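Local coordinates for hypothetical protein HP_0496 (Helicobacter pylori, PDB 2PZH) that hydrolyses the thioester bond of acyl-CoAs, preferring long-chain and benzoyl substrates over butyryl- and octanoyl-CoA, and may take part in phospholipid metabolism, at residues K25-A30 and F105-K110; Q73-R78 and V83-I88; Y89-A94 and M99-V104. All coordinates share one frame; numbering follows the deposited sequence.

Contact 1 of 3, residues K25-A30 and F105-K110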
loop_
_atom_site.group_PDB
_atom_site.type_symbol
_atom_site.label_atom_id
_atom_site.label_comp_id
_atom_site.label_asym_id
_atom_site.label_seq_id
_atom_site.Cartn_x
_atom_site.Cartn_y
_atom_site.Cartn_z
ATOM N N LYS A 25 0.730 -2.826 -9.274
ATOM C CA LYS A 25 0.771 -4.001 -8.391
ATOM C C LYS A 25 0.099 -5.220 -9.028
ATOM O O LYS A 25 0.655 -6.317 -9.018
ATOM C CB LYS A 25 0.135 -3.685 -7.043
ATOM C CG LYS A 25 0.906 -2.617 -6.282
ATOM C CD LYS A 25 0.286 -2.355 -4.928
ATOM C CE LYS A 25 1.199 -1.448 -4.098
ATOM N NZ LYS A 25 0.891 -1.481 -2.650
ATOM N N TYR A 26 -1.104 -5.035 -9.565
ATOM C CA TYR A 26 -1.766 -6.144 -10.271
ATOM C C TYR A 26 -0.894 -6.734 -11.397
ATOM O O TYR A 26 -0.788 -7.981 -11.543
ATOM C CB TYR A 26 -3.090 -5.700 -10.855
ATOM C CG TYR A 26 -4.103 -5.177 -9.866
ATOM C CD1 TYR A 26 -4.168 -5.648 -8.555
ATOM C CD2 TYR A 26 -5.023 -4.239 -10.262
ATOM C CE1 TYR A 26 -5.143 -5.172 -7.662
ATOM C CE2 TYR A 26 -5.994 -3.756 -9.392
ATOM C CZ TYR A 26 -6.055 -4.219 -8.103
ATOM O OH TYR A 26 -7.026 -3.716 -7.272
ATOM N N CYS A 27 -0.268 -5.862 -12.181
ATOM C CA CYS A 27 0.589 -6.326 -13.269
ATOM C C CYS A 27 1.770 -7.115 -12.708
ATOM O O CYS A 27 2.135 -8.159 -13.239
ATOM C CB CYS A 27 1.040 -5.170 -14.161
ATOM S SG CYS A 27 -0.332 -4.549 -15.139
ATOM N N GLU A 28 2.340 -6.615 -11.616
ATOM C CA GLU A 28 3.467 -7.269 -10.971
ATOM C C GLU A 28 3.061 -8.655 -10.518
ATOM O O GLU A 28 3.792 -9.617 -10.749
ATOM C CB GLU A 28 3.957 -6.459 -9.776
ATOM C CG GLU A 28 5.376 -6.790 -9.345
ATOM C CD GLU A 28 5.549 -8.196 -8.829
ATOM O OE1 GLU A 28 6.449 -8.885 -9.354
ATOM O OE2 GLU A 28 4.819 -8.603 -7.888
ATOM N N ARG A 29 1.917 -8.768 -9.847
ATOM C CA ARG A 29 1.452 -10.090 -9.391
ATOM C C ARG A 29 1.416 -11.069 -10.578
ATOM O O ARG A 29 1.907 -12.210 -10.472
ATOM C CB ARG A 29 0.061 -9.991 -8.762
ATOM C CG ARG A 29 0.030 -9.059 -7.566
ATOM C CD ARG A 29 -1.362 -9.053 -6.974
ATOM N NE ARG A 29 -1.538 -7.921 -6.070
ATOM C CZ ARG A 29 -2.715 -7.553 -5.592
ATOM N NH1 ARG A 29 -3.802 -8.239 -5.933
ATOM N NH2 ARG A 29 -2.813 -6.503 -4.783
ATOM N N ALA A 30 0.840 -10.616 -11.689
ATOM C CA ALA A 30 0.733 -11.457 -12.910
ATOM C C ALA A 30 2.079 -12.019 -13.376
ATOM O O ALA A 30 2.200 -13.214 -13.728
ATOM C CB ALA A 30 0.075 -10.667 -14.052
ATOM N N PHE A 105 -6.853 -0.685 -18.147
ATOM C CA PHE A 105 -5.464 -0.270 -18.033
ATOM C C PHE A 105 -4.649 -1.074 -19.022
ATOM O O PHE A 105 -4.947 -2.248 -19.258
ATOM C CB PHE A 105 -5.001 -0.592 -16.605
ATOM C CG PHE A 105 -3.548 -0.276 -16.314
ATOM C CD1 PHE A 105 -3.175 1.002 -15.918
ATOM C CD2 PHE A 105 -2.562 -1.263 -16.411
ATOM C CE1 PHE A 105 -1.836 1.312 -15.640
ATOM C CE2 PHE A 105 -1.229 -0.982 -16.101
ATOM C CZ PHE A 105 -0.861 0.323 -15.723
ATOM N N ALA A 106 -3.641 -0.440 -19.609
ATOM C CA ALA A 106 -2.647 -1.182 -20.374
ATOM C C ALA A 106 -1.268 -0.662 -20.023
ATOM O O ALA A 106 -1.105 0.521 -19.693
ATOM C CB ALA A 106 -2.897 -1.056 -21.866
ATOM N N SER A 107 -0.268 -1.530 -20.084
ATOM C CA SER A 107 1.104 -1.064 -19.904
ATOM C C SER A 107 2.072 -1.793 -20.815
ATOM O O SER A 107 1.807 -2.900 -21.283
ATOM C CB SER A 107 1.558 -1.191 -18.455
ATOM O OG SER A 107 1.503 -2.530 -17.996
ATOM N N GLU A 108 3.192 -1.146 -21.077
ATOM C CA GLU A 108 4.309 -1.786 -21.712
ATOM C C GLU A 108 5.446 -1.521 -20.772
ATOM O O GLU A 108 5.714 -0.369 -20.441
ATOM C CB GLU A 108 4.604 -1.143 -23.066
ATOM C CG GLU A 108 5.803 -1.751 -23.758
ATOM C CD GLU A 108 6.061 -1.148 -25.136
ATOM O OE1 GLU A 108 5.094 -0.979 -25.912
ATOM O OE2 GLU A 108 7.242 -0.877 -25.447
ATOM N N ILE A 109 6.107 -2.583 -20.337
ATOM C CA ILE A 109 7.139 -2.468 -19.318
ATOM C C ILE A 109 8.388 -3.199 -19.760
ATOM O O ILE A 109 8.314 -4.353 -20.204
ATOM C CB ILE A 109 6.648 -3.053 -17.987
ATOM C CG1 ILE A 109 5.319 -2.387 -17.604
ATOM C CG2 ILE A 109 7.714 -2.855 -16.896
ATOM C CD1 ILE A 109 4.527 -3.112 -16.532
ATOM N N LYS A 110 9.526 -2.523 -19.629
ATOM C CA LYS A 110 10.821 -3.085 -19.986
ATOM C C LYS A 110 11.611 -3.428 -18.723
ATOM O O LYS A 110 11.665 -2.636 -17.785
ATOM C CB LYS A 110 11.597 -2.081 -20.835
ATOM C CG LYS A 110 12.980 -2.542 -21.292
ATOM C CD LYS A 110 13.563 -1.522 -22.281
ATOM C CE LYS A 110 14.882 -1.977 -22.865
ATOM N NZ LYS A 110 16.023 -1.553 -22.016
#

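Contact 2 of 3, residues Q73-R78 and V83-I88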
loop_
_atom_site.group_PDB
_atom_site.type_symbol
_atom_site.label_atom_id
_atom_site.label_comp_id
_atom_site.label_asym_id
_atom_site.label_seq_id
_atom_site.Cartn_x
_atom_site.Cartn_y
_atom_site.Cartn_z
ATOM N N GLN A 73 1.636 -10.600 -22.304
ATOM C CA GLN A 73 2.334 -11.139 -23.475
ATOM C C GLN A 73 3.769 -10.594 -23.602
ATOM O O GLN A 73 4.065 -9.512 -23.131
ATOM C CB GLN A 73 1.518 -10.909 -24.747
ATOM C CG GLN A 73 1.521 -9.504 -25.301
ATOM C CD GLN A 73 0.732 -9.414 -26.600
ATOM O OE1 GLN A 73 -0.054 -10.311 -26.918
ATOM N NE2 GLN A 73 0.948 -8.342 -27.361
ATOM N N ILE A 74 4.657 -11.367 -24.216
ATOM C CA ILE A 74 6.012 -10.903 -24.467
ATOM C C ILE A 74 6.025 -10.069 -25.750
ATOM O O ILE A 74 5.700 -10.565 -26.823
ATOM C CB ILE A 74 7.013 -12.082 -24.614
ATOM C CG1 ILE A 74 6.943 -13.033 -23.409
ATOM C CG2 ILE A 74 8.423 -11.552 -24.823
ATOM C CD1 ILE A 74 7.259 -12.401 -22.069
ATOM N N LYS A 75 6.376 -8.797 -25.632
ATOM C CA LYS A 75 6.483 -7.921 -26.776
ATOM C C LYS A 75 7.766 -8.299 -27.491
ATOM O O LYS A 75 7.777 -8.549 -28.706
ATOM C CB LYS A 75 6.571 -6.462 -26.304
ATOM C CG LYS A 75 6.066 -5.412 -27.281
ATOM C CD LYS A 75 4.533 -5.365 -27.267
ATOM C CE LYS A 75 3.987 -3.947 -27.361
ATOM N NZ LYS A 75 4.347 -3.313 -28.660
ATOM N N GLU A 76 8.843 -8.366 -26.711
ATOM C CA GLU A 76 10.181 -8.543 -27.238
ATOM C C GLU A 76 11.045 -9.209 -26.181
ATOM O O GLU A 76 11.030 -8.803 -25.013
ATOM C CB GLU A 76 10.775 -7.183 -27.609
ATOM C CG GLU A 76 12.239 -7.209 -28.015
ATOM C CD GLU A 76 12.774 -5.828 -28.393
ATOM O OE1 GLU A 76 12.225 -4.815 -27.905
ATOM O OE2 GLU A 76 13.750 -5.752 -29.177
ATOM N N LEU A 77 11.790 -10.237 -26.579
ATOM C CA LEU A 77 12.699 -10.906 -25.655
ATOM C C LEU A 77 14.096 -10.957 -26.255
ATOM O O LEU A 77 14.308 -11.601 -27.291
ATOM C CB LEU A 77 12.219 -12.330 -25.356
ATOM C CG LEU A 77 12.456 -12.972 -23.977
ATOM C CD1 LEU A 77 12.359 -14.490 -24.086
ATOM C CD2 LEU A 77 13.783 -12.564 -23.340
ATOM N N ARG A 78 15.042 -10.289 -25.599
ATOM C CA ARG A 78 16.440 -10.272 -26.031
ATOM C C ARG A 78 17.334 -10.936 -24.991
ATOM O O ARG A 78 16.864 -11.361 -23.935
ATOM C CB ARG A 78 16.919 -8.841 -26.266
ATOM C CG ARG A 78 16.101 -8.072 -27.280
ATOM C CD ARG A 78 16.203 -8.671 -28.676
ATOM N NE ARG A 78 15.405 -7.890 -29.617
ATOM C CZ ARG A 78 14.898 -8.361 -30.751
ATOM N NH1 ARG A 78 15.101 -9.623 -31.105
ATOM N NH2 ARG A 78 14.185 -7.563 -31.535
ATOM N N VAL A 83 10.606 -7.074 -22.866
ATOM C CA VAL A 83 9.532 -6.109 -22.808
ATOM C C VAL A 83 8.211 -6.856 -22.790
ATOM O O VAL A 83 7.943 -7.703 -23.647
ATOM C CB VAL A 83 9.573 -5.113 -23.987
ATOM C CG1 VAL A 83 8.412 -4.134 -23.902
ATOM C CG2 VAL A 83 10.912 -4.360 -24.018
ATOM N N LEU A 84 7.381 -6.537 -21.805
ATOM C CA LEU A 84 6.086 -7.179 -21.654
ATOM C C LEU A 84 4.966 -6.202 -21.929
ATOM O O LEU A 84 5.045 -5.019 -21.568
ATOM C CB LEU A 84 5.901 -7.712 -20.234
ATOM C CG LEU A 84 6.669 -8.961 -19.815
ATOM C CD1 LEU A 84 8.072 -8.605 -19.482
ATOM C CD2 LEU A 84 6.004 -9.613 -18.604
ATOM N N PHE A 85 3.904 -6.699 -22.548
ATOM C CA PHE A 85 2.690 -5.932 -22.669
ATOM C C PHE A 85 1.652 -6.520 -21.728
ATOM O O PHE A 85 1.407 -7.722 -21.749
ATOM C CB PHE A 85 2.152 -5.970 -24.101
ATOM C CG PHE A 85 0.926 -5.142 -24.289
ATOM C CD1 PHE A 85 0.933 -3.806 -23.937
ATOM C CD2 PHE A 85 -0.234 -5.691 -24.807
ATOM C CE1 PHE A 85 -0.190 -3.023 -24.087
ATOM C CE2 PHE A 85 -1.370 -4.910 -24.969
ATOM C CZ PHE A 85 -1.342 -3.575 -24.610
ATOM N N GLN A 86 1.047 -5.677 -20.901
ATOM C CA GLN A 86 0.028 -6.156 -19.995
ATOM C C GLN A 86 -1.213 -5.291 -20.067
ATOM O O GLN A 86 -1.124 -4.056 -20.003
ATOM C CB GLN A 86 0.563 -6.221 -18.548
ATOM C CG GLN A 86 1.683 -7.266 -18.392
ATOM C CD GLN A 86 2.164 -7.401 -16.980
ATOM O OE1 GLN A 86 2.959 -6.589 -16.511
ATOM N NE2 GLN A 86 1.717 -8.457 -16.293
ATOM N N GLU A 87 -2.357 -5.953 -20.195
ATOM C CA GLU A 87 -3.646 -5.275 -20.228
ATOM C C GLU A 87 -4.522 -5.807 -19.129
ATOM O O GLU A 87 -4.514 -7.006 -18.830
ATOM C CB GLU A 87 -4.357 -5.512 -21.565
ATOM C CG GLU A 87 -3.765 -4.738 -22.720
ATOM C CD GLU A 87 -4.590 -4.891 -23.999
ATOM O OE1 GLU A 87 -4.523 -3.992 -24.860
ATOM O OE2 GLU A 87 -5.296 -5.907 -24.148
ATOM N N ILE A 88 -5.322 -4.923 -18.548
ATOM C CA ILE A 88 -6.242 -5.328 -17.505
ATOM C C ILE A 88 -7.657 -5.066 -17.985
ATOM O O ILE A 88 -7.982 -3.957 -18.412
ATOM C CB ILE A 88 -5.970 -4.549 -16.176
ATOM C CG1 ILE A 88 -4.512 -4.769 -15.734
ATOM C CG2 ILE A 88 -7.004 -4.895 -15.091
ATOM C CD1 ILE A 88 -4.130 -4.057 -14.435
#

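Contact 3 of 3, residues Y89-A94 and M99-V104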
loop_
_atom_site.group_PDB
_atom_site.type_symbol
_atom_site.label_atom_id
_atom_site.label_comp_id
_atom_site.label_asym_id
_atom_site.label_seq_id
_atom_site.Cartn_x
_atom_site.Cartn_y
_atom_site.Cartn_z
ATOM N N TYR A 89 -8.492 -6.094 -17.901
ATOM C CA TYR A 89 -9.900 -5.982 -18.225
ATOM C C TYR A 89 -10.750 -6.301 -17.014
ATOM O O TYR A 89 -10.457 -7.262 -16.278
ATOM C CB TYR A 89 -10.272 -6.974 -19.323
ATOM C CG TYR A 89 -9.969 -6.496 -20.724
ATOM C CD1 TYR A 89 -8.669 -6.451 -21.215
ATOM C CD2 TYR A 89 -11.004 -6.099 -21.562
ATOM C CE1 TYR A 89 -8.419 -6.004 -22.535
ATOM C CE2 TYR A 89 -10.771 -5.671 -22.844
ATOM C CZ TYR A 89 -9.494 -5.624 -23.333
ATOM O OH TYR A 89 -9.353 -5.174 -24.648
ATOM N N CYS A 90 -11.829 -5.551 -16.829
ATOM C CA CYS A 90 -12.816 -5.945 -15.838
ATOM C C CYS A 90 -13.657 -7.022 -16.460
ATOM O O CYS A 90 -14.236 -6.796 -17.533
ATOM C CB CYS A 90 -13.743 -4.792 -15.446
ATOM S SG CYS A 90 -15.001 -5.327 -14.288
ATOM N N ILE A 91 -13.743 -8.179 -15.801
ATOM C CA ILE A 91 -14.531 -9.306 -16.336
ATOM C C ILE A 91 -15.751 -9.685 -15.510
ATOM O O ILE A 91 -16.592 -10.460 -15.982
ATOM C CB ILE A 91 -13.656 -10.582 -16.541
ATOM C CG1 ILE A 91 -13.081 -11.057 -15.200
ATOM C CG2 ILE A 91 -12.561 -10.322 -17.582
ATOM C CD1 ILE A 91 -12.315 -12.403 -15.276
ATOM N N GLN A 92 -15.840 -9.180 -14.282
ATOM C CA GLN A 92 -16.998 -9.433 -13.427
ATOM C C GLN A 92 -17.259 -8.224 -12.552
ATOM O O GLN A 92 -16.321 -7.500 -12.207
ATOM C CB GLN A 92 -16.746 -10.614 -12.486
ATOM C CG GLN A 92 -16.417 -11.909 -13.136
ATOM C CD GLN A 92 -16.182 -13.002 -12.105
ATOM O OE1 GLN A 92 -16.835 -13.028 -11.040
ATOM N NE2 GLN A 92 -15.242 -13.904 -12.405
ATOM N N ASN A 93 -18.517 -8.008 -12.190
ATOM C CA ASN A 93 -18.829 -7.009 -11.158
ATOM C C ASN A 93 -19.186 -7.738 -9.861
ATOM O O ASN A 93 -19.295 -8.968 -9.864
ATOM C CB ASN A 93 -19.912 -6.049 -11.637
ATOM C CG ASN A 93 -21.140 -6.778 -12.190
ATOM O OD1 ASN A 93 -21.740 -7.581 -11.494
ATOM N ND2 ASN A 93 -21.494 -6.499 -13.448
ATOM N N ALA A 94 -19.350 -7.014 -8.747
ATOM C CA ALA A 94 -19.636 -7.696 -7.484
ATOM C C ALA A 94 -20.987 -8.395 -7.494
ATOM O O ALA A 94 -21.163 -9.391 -6.795
ATOM C CB ALA A 94 -19.547 -6.743 -6.292
ATOM N N MET A 99 -21.968 -9.023 -18.209
ATOM C CA MET A 99 -21.288 -7.827 -18.696
ATOM C C MET A 99 -20.232 -8.145 -19.757
ATOM O O MET A 99 -19.533 -9.139 -19.659
ATOM C CB MET A 99 -20.632 -7.092 -17.518
ATOM C CG MET A 99 -19.698 -7.965 -16.691
ATOM S SD MET A 99 -18.456 -6.990 -15.800
ATOM C CE MET A 99 -17.492 -6.403 -17.192
ATOM N N LYS A 100 -20.092 -7.278 -20.759
ATOM C CA LYS A 100 -19.008 -7.432 -21.726
ATOM C C LYS A 100 -17.729 -6.956 -21.040
ATOM O O LYS A 100 -17.715 -5.872 -20.450
ATOM C CB LYS A 100 -19.307 -6.597 -22.979
ATOM C CG LYS A 100 -18.246 -6.653 -24.056
ATOM C CD LYS A 100 -17.790 -8.083 -24.283
ATOM C CE LYS A 100 -17.002 -8.242 -25.576
ATOM N NZ LYS A 100 -16.135 -9.448 -25.517
ATOM N N PRO A 101 -16.653 -7.762 -21.099
ATOM C CA PRO A 101 -15.408 -7.304 -20.462
ATOM C C PRO A 101 -14.951 -5.949 -21.016
ATOM O O PRO A 101 -15.073 -5.692 -22.225
ATOM C CB PRO A 101 -14.407 -8.407 -20.809
ATOM C CG PRO A 101 -15.260 -9.645 -21.029
ATOM C CD PRO A 101 -16.505 -9.103 -21.701
ATOM N N PHE A 102 -14.454 -5.084 -20.132
ATOM C CA PHE A 102 -14.015 -3.751 -20.557
ATOM C C PHE A 102 -12.590 -3.443 -20.107
ATOM O O PHE A 102 -12.192 -3.821 -19.012
ATOM C CB PHE A 102 -15.020 -2.652 -20.155
ATOM C CG PHE A 102 -15.215 -2.454 -18.658
ATOM C CD1 PHE A 102 -14.326 -1.671 -17.925
ATOM C CD2 PHE A 102 -16.304 -3.010 -17.996
ATOM C CE1 PHE A 102 -14.501 -1.442 -16.573
ATOM C CE2 PHE A 102 -16.496 -2.797 -16.607
ATOM C CZ PHE A 102 -15.588 -2.024 -15.891
ATOM N N LYS A 103 -11.835 -2.769 -20.967
ATOM C CA LYS A 103 -10.444 -2.458 -20.671
ATOM C C LYS A 103 -10.351 -1.379 -19.609
ATOM O O LYS A 103 -11.081 -0.391 -19.650
ATOM C CB LYS A 103 -9.708 -1.992 -21.923
ATOM C CG LYS A 103 -8.205 -1.948 -21.748
ATOM C CD LYS A 103 -7.489 -1.937 -23.088
ATOM C CE LYS A 103 -7.985 -0.831 -23.990
ATOM N NZ LYS A 103 -7.113 -0.767 -25.227
ATOM N N VAL A 104 -9.427 -1.582 -18.677
ATOM C CA VAL A 104 -9.224 -0.686 -17.547
ATOM C C VAL A 104 -7.851 0.009 -17.605
ATOM O O VAL A 104 -7.701 1.148 -17.174
ATOM C CB VAL A 104 -9.395 -1.487 -16.239
ATOM C CG1 VAL A 104 -8.911 -0.701 -15.013
ATOM C CG2 VAL A 104 -10.859 -1.899 -16.065
HETATM O O HOH W 1 -17.259 -10.650 -18.588
#

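Contact 1 of 3, residues K25-A30 and F105-K110
The sulfur of C27 stands anti to its own carbonyl carbon (chi1 -71°), on the strand-facing flank of helix 22-36, while F105 CG stands anti to the backbone N (chi1 178°), which carries the ring toward the helix. The thiol comes closest to one ring carbon, C27 SG lying 3.8 Å from F105 CE2. Measured to the centroid of the F105 ring, C27 SG is 5.0 Å away and 71° off the ring normal, an oblique sulfur-aromatic contact. The second neighbour of the same sulfur is a hydroxyl, with S107 OG 4.0 Å from C27 SG, a van der Waals approach for which no hydrogen bond is found.

This is the core of the hot-dog fold, in which a long helix, the sausage, is wrapped by a curved antiparallel sheet, the bun. F105, S107 and I109 all direct their CB atoms toward the helix, whereas A106 points away from it. The backbones stay well separated, the nearest CA atoms, those of C27 and S107, being 8.5 Å apart, and the two segments bury just 97 Å² between them. Outside the two segments the F105 ring meets those of Y23 and F58; separately, C27 O accepts a hydrogen bond from Q86 NE2 of the adjoining strand. R29, on another flank of the helix, forms a salt bridge with E10 of the third subunit.

Contact 2 of 3, residues Q73-R78 and V83-I88
Q73 and F85 are joined by two backbone hydrogen bonds, the 2.9 Å bond from Q73 N to F85 O and its return from F85 N to Q73 O, both close to straight. Their side chains run side by side in the same direction, Q73 CG lying 3.8 Å from F85 CB, and the amide plane is turned 57° from the ring. The next pair, I74 and L84, is non-hydrogen-bonded and puts its side chains on the other face, where I74 CD1 approaches L84 CG at 4.2 Å.

Past I74 the pairing slips by one residue. V83 O takes two donors, K75 N at 2.8 Å and E76 N at 3.3 Å, and V83 N returns a nearly straight 2.8 Å bond to E76 O. The side chain of K75 leaves anti to the backbone N (chi1 -153°) and then bends at chi2, which lays K75 CD 4.0 Å from F85 CB; further bends at chi3 and chi4 turn the end of the chain away.

Farther out, the carboxylate of E76 is gripped by R78, whose NE meets E76 OE2 on its anti side in a salt bridge; the additional bond from R78 NH2 is weak. On the L84 face, Q86 reaches helix 22-36 through C27 O and R31, and its NE2 also bonds T72. K75 NZ has a long, weak ion pair with E108. Two residues, K75 and E76, opposite the single V83 make a classic beta bulge, set in the hairpin of strands 67-77 and 81-92 of the hot-dog sheet.

Contact 3 of 3, residues Y89-A94 and M99-V104
C90 and F102 form the tight centre of an antiparallel beta hairpin made by strands 81-92 and 102-114 of the hot-dog sheet. C90 N bonds F102 O at 2.8 Å and F102 N returns to C90 O at 3.1 Å. F102 CG sits between its backbone N and carbonyl carbon (chi1 64°), which folds the ring across the neighbouring strand. One ring face thus receives C90 CB, 3.6 Å from the centroid of the F102 ring and 19° off its normal, a CH-pi contact; the C90 sulfur approaches the same ring obliquely. V104 CG2 adds apolar packing against C90 CB. M99 belongs to this close part too: its chain bends at chi3 and puts M99 CE 3.3 Å from C90 O, while its sulfur passes alongside Q92 and the amide of N93, whose OD1 is held by E97 N.

Y89 and K103 pair on the other face of the sheet. There the Y89 ring lies with one face against K103 CB, 4.1 Å from the ring centroid, and the backbone of P101 abuts the ring edge. R71 makes a cation-pi contact with Y89 as well.

The hairpin end, where K100 is exposed, is the loose, solvent side. No direct backbone bond joins the segments beyond C90 and F102, and Q92 CA and M99 CA stand 7.0 Å apart. A water bridges instead, donating to I91 O at 2.7 Å and to M99 O at 2.9 Å.

How the contacts relate
All three contacts involve one antiparallel sheet. Contact 2 joins strands 67-77 and 81-92, contact 3 joins 81-92 to 102-114, and contact 1 sets helix 22-36 against 102-114. Contacts 1 and 3, both using strand 102-114, have centres about 17 Å apart. Contacts 1 and 2, with centres about 9 Å apart, are linked by probable backbone hydrogen bonds from S107 N to Q86 O (2.7 Å) and from I88 N to F105 O (2.8 Å). Contact 3 lies about 21 Å from contact 2, centre to centre, yet V104 N and I88 O, 2.8 Å apart, make a probable backbone hydrogen bond. The predicted active-site residue D13 has its side chain about 12 Å from that of V104.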